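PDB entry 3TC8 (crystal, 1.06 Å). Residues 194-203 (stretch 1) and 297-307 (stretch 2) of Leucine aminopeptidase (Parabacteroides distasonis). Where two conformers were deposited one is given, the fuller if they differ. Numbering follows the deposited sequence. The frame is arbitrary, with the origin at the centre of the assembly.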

# COMPACT_ATOMS: atom_id res chain seq x y z
N GLU A 194 12.89 -2.47 -11.82
CA GLU A 194 14.16 -2.09 -11.25
C GLU A 194 14.08 -2.11 -9.72
O GLU A 194 15.02 -2.53 -9.06
CB GLU A 194 14.56 -0.70 -11.74
CG GLU A 194 14.71 -0.57 -13.27
CD GLU A 194 15.75 -1.49 -13.85
OE1 GLU A 194 16.91 -1.30 -13.44
OE2 GLU A 194 15.41 -2.38 -14.70
N TYR A 195 12.97 -1.60 -9.19
CA TYR A 195 12.73 -1.59 -7.75
C TYR A 195 11.24 -1.40 -7.54
O TYR A 195 10.50 -1.07 -8.46
CB TYR A 195 13.54 -0.49 -7.01
CG TYR A 195 13.22 0.93 -7.42
CD1 TYR A 195 12.20 1.64 -6.79
CD2 TYR A 195 13.95 1.60 -8.39
CE1 TYR A 195 11.89 2.92 -7.13
CE2 TYR A 195 13.63 2.90 -8.76
CZ TYR A 195 12.57 3.57 -8.13
OH TYR A 195 12.22 4.85 -8.43
N GLY A 196 10.84 -1.64 -6.31
CA GLY A 196 9.47 -1.45 -5.86
C GLY A 196 9.38 -0.56 -4.62
O GLY A 196 10.26 -0.57 -3.77
N ILE A 197 8.28 0.20 -4.54
CA ILE A 197 7.96 0.99 -3.37
C ILE A 197 6.54 0.66 -2.94
O ILE A 197 5.59 0.84 -3.72
CB ILE A 197 8.07 2.51 -3.58
CG1 ILE A 197 9.50 2.90 -4.02
CG2 ILE A 197 7.67 3.25 -2.31
CD1 ILE A 197 9.58 4.38 -4.44
N LEU A 198 6.39 0.13 -1.73
CA LEU A 198 5.12 -0.11 -1.06
C LEU A 198 4.79 1.08 -0.17
O LEU A 198 5.62 1.52 0.59
CB LEU A 198 5.25 -1.37 -0.21
CG LEU A 198 4.11 -1.69 0.76
CD1 LEU A 198 2.77 -1.86 0.05
CD2 LEU A 198 4.43 -2.93 1.54
N LEU A 199 3.55 1.55 -0.25
CA LEU A 199 3.02 2.54 0.67
C LEU A 199 1.99 1.81 1.54
O LEU A 199 1.02 1.24 1.02
CB LEU A 199 2.32 3.67 -0.07
CG LEU A 199 3.15 4.43 -1.13
CD1 LEU A 199 2.33 5.57 -1.72
CD2 LEU A 199 4.46 4.86 -0.55
N ASP A 200 2.15 1.91 2.84
CA ASP A 200 1.21 1.30 3.78
C ASP A 200 1.08 2.21 4.99
O ASP A 200 2.09 2.52 5.59
CB ASP A 200 1.72 -0.10 4.17
CG ASP A 200 0.74 -0.93 4.95
OD1 ASP A 200 -0.43 -0.55 5.12
OD2 ASP A 200 1.12 -2.07 5.40
N MSE A 201 -0.12 2.66 5.32
CA MSE A 201 -0.29 3.57 6.47
C MSE A 201 0.57 4.83 6.35
O MSE A 201 1.44 5.11 7.18
CB MSE A 201 -0.07 2.84 7.83
CG MSE A 201 -1.11 1.73 8.06
SE MSE A 201 -1.04 0.90 9.73
CE MSE A 201 -2.08 2.03 10.60
N VAL A 202 0.30 5.53 5.26
CA VAL A 202 0.98 6.76 4.89
C VAL A 202 0.09 7.99 5.00
O VAL A 202 0.40 9.03 4.43
CB VAL A 202 1.62 6.67 3.50
CG1 VAL A 202 2.73 5.62 3.49
CG2 VAL A 202 0.59 6.45 2.44
N GLY A 203 -1.00 7.89 5.76
CA GLY A 203 -1.91 9.00 5.90
C GLY A 203 -2.07 9.59 7.27
O GLY A 203 -2.75 10.62 7.41
N ALA A 297 3.71 14.55 2.00
CA ALA A 297 5.11 14.18 2.20
C ALA A 297 5.41 12.85 1.51
O ALA A 297 6.41 12.72 0.81
CB ALA A 297 5.42 14.09 3.69
N ALA A 298 4.55 11.84 1.71
CA ALA A 298 4.76 10.56 1.08
C ALA A 298 4.69 10.66 -0.42
O ALA A 298 5.54 10.14 -1.16
CB ALA A 298 3.79 9.54 1.64
N GLY A 299 3.62 11.26 -0.91
CA GLY A 299 3.38 11.28 -2.33
C GLY A 299 4.35 12.11 -3.13
O GLY A 299 4.75 11.68 -4.23
N GLN A 300 4.67 13.29 -2.63
CA GLN A 300 5.60 14.14 -3.36
C GLN A 300 6.99 13.50 -3.40
O GLN A 300 7.69 13.64 -4.41
CB GLN A 300 5.64 15.54 -2.74
CG GLN A 300 6.33 16.56 -3.67
CD GLN A 300 5.56 16.75 -4.94
OE1 GLN A 300 4.36 17.00 -4.90
NE2 GLN A 300 6.20 16.59 -6.09
N THR A 301 7.39 12.86 -2.32
CA THR A 301 8.68 12.16 -2.31
C THR A 301 8.72 11.08 -3.37
O THR A 301 9.70 10.95 -4.12
CB THR A 301 9.00 11.62 -0.90
OG1 THR A 301 9.10 12.70 0.01
CG2 THR A 301 10.28 10.78 -0.87
N VAL A 302 7.64 10.27 -3.49
CA VAL A 302 7.64 9.25 -4.49
C VAL A 302 7.72 9.86 -5.89
O VAL A 302 8.43 9.35 -6.76
CB VAL A 302 6.40 8.30 -4.33
CG1 VAL A 302 6.28 7.39 -5.51
CG2 VAL A 302 6.50 7.52 -3.03
N LEU A 303 6.95 10.92 -6.16
CA LEU A 303 7.05 11.56 -7.48
C LEU A 303 8.48 12.01 -7.78
O LEU A 303 8.99 11.85 -8.86
CB LEU A 303 6.10 12.77 -7.56
CG LEU A 303 4.61 12.43 -7.64
CD1 LEU A 303 3.79 13.70 -7.61
CD2 LEU A 303 4.28 11.62 -8.86
N GLU A 304 9.09 12.66 -6.81
CA GLU A 304 10.48 13.13 -6.99
C GLU A 304 11.42 12.00 -7.39
O GLU A 304 12.25 12.18 -8.27
CB GLU A 304 10.96 13.83 -5.74
CG GLU A 304 12.37 14.45 -5.85
CD GLU A 304 12.41 15.70 -6.73
OE1 GLU A 304 11.37 16.38 -6.89
OE2 GLU A 304 13.51 16.06 -7.23
N VAL A 305 11.27 10.84 -6.76
CA VAL A 305 12.11 9.73 -7.00
C VAL A 305 11.89 9.12 -8.39
O VAL A 305 12.84 8.84 -9.16
CB VAL A 305 11.87 8.73 -5.86
CG1 VAL A 305 12.53 7.38 -6.17
CG2 VAL A 305 12.38 9.33 -4.56
N ILE A 306 10.62 8.89 -8.76
CA ILE A 306 10.36 8.21 -10.01
C ILE A 306 10.58 9.11 -11.23
O ILE A 306 10.89 8.61 -12.29
CB ILE A 306 8.97 7.51 -10.06
CG1 ILE A 306 7.82 8.54 -10.11
CG2 ILE A 306 8.83 6.55 -8.88
CD1 ILE A 306 6.44 7.95 -10.17
N TYR A 307 10.39 10.42 -11.07
CA TYR A 307 10.64 11.35 -12.16
C TYR A 307 12.06 11.83 -12.20
O TYR A 307 12.49 12.28 -13.27
CB TYR A 307 9.75 12.59 -12.02
CG TYR A 307 8.33 12.39 -12.51
CD1 TYR A 307 7.36 11.77 -11.72
CD2 TYR A 307 7.96 12.82 -13.75
CE1 TYR A 307 6.06 11.61 -12.17
CE2 TYR A 307 6.65 12.64 -14.23
CZ TYR A 307 5.69 12.02 -13.46
OH TYR A 307 4.39 11.86 -13.83
O HOH W 1 13.87 6.31 -9.99

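A strand and a helix pack nearly antiparallel through a narrow line of apolar side chains, with one water bridge at the tyrosine end and no direct hydrogen bond between them. The axes of strand 195-200 and helix 297-307 come within 11.0 Å, at an angle of 172°. About 297 Å² is buried, both sides summed.

Alternation along the strand selects the contact residues. Tyr-195, Ile-197 and Leu-199 point toward the helix, while Leu-198 and Asp-200 are out of its reach. On the helix, Ala-298, Val-302 and Val-305 point toward the strand. Their spacing of four and three residues keeps them on one side of the helix.

Val-302 sits at the middle of the contact. Its CG2 lies 4.2 Å from CD2 of Leu-199 and 4.5 Å from CG2 of Ile-197, so one methyl meets two neighbouring strand side chains. These are loose van der Waals contacts, suited to branched apolar residues in a buried site.

Past the strand, the chains come closer. The CA atoms of Val-202 and Ala-298 are 6.6 Å apart, against 8.3 Å for those of Ile-197 and Val-302. Here CB of Val-202 lies 4.1 Å from CB of Ala-298. The short alanine side chain fits this narrower gap.

At the other end, the long side chain of Tyr-195 (chi1 p) carries its hydroxyl to the helix. Its OH lies 3.4 Å from CG1 of Val-305 and 3.8 Å from CG2 of Ile-306. The Val-305 methyl approaches the ring obliquely. Water 1 joins the two stretches: it is 2.7 Å from Tyr-195 OH and donates a hydrogen bond to Val-305 O at 2.9 Å. The buried hydroxyl thus has a polar partner despite its apolar neighbours.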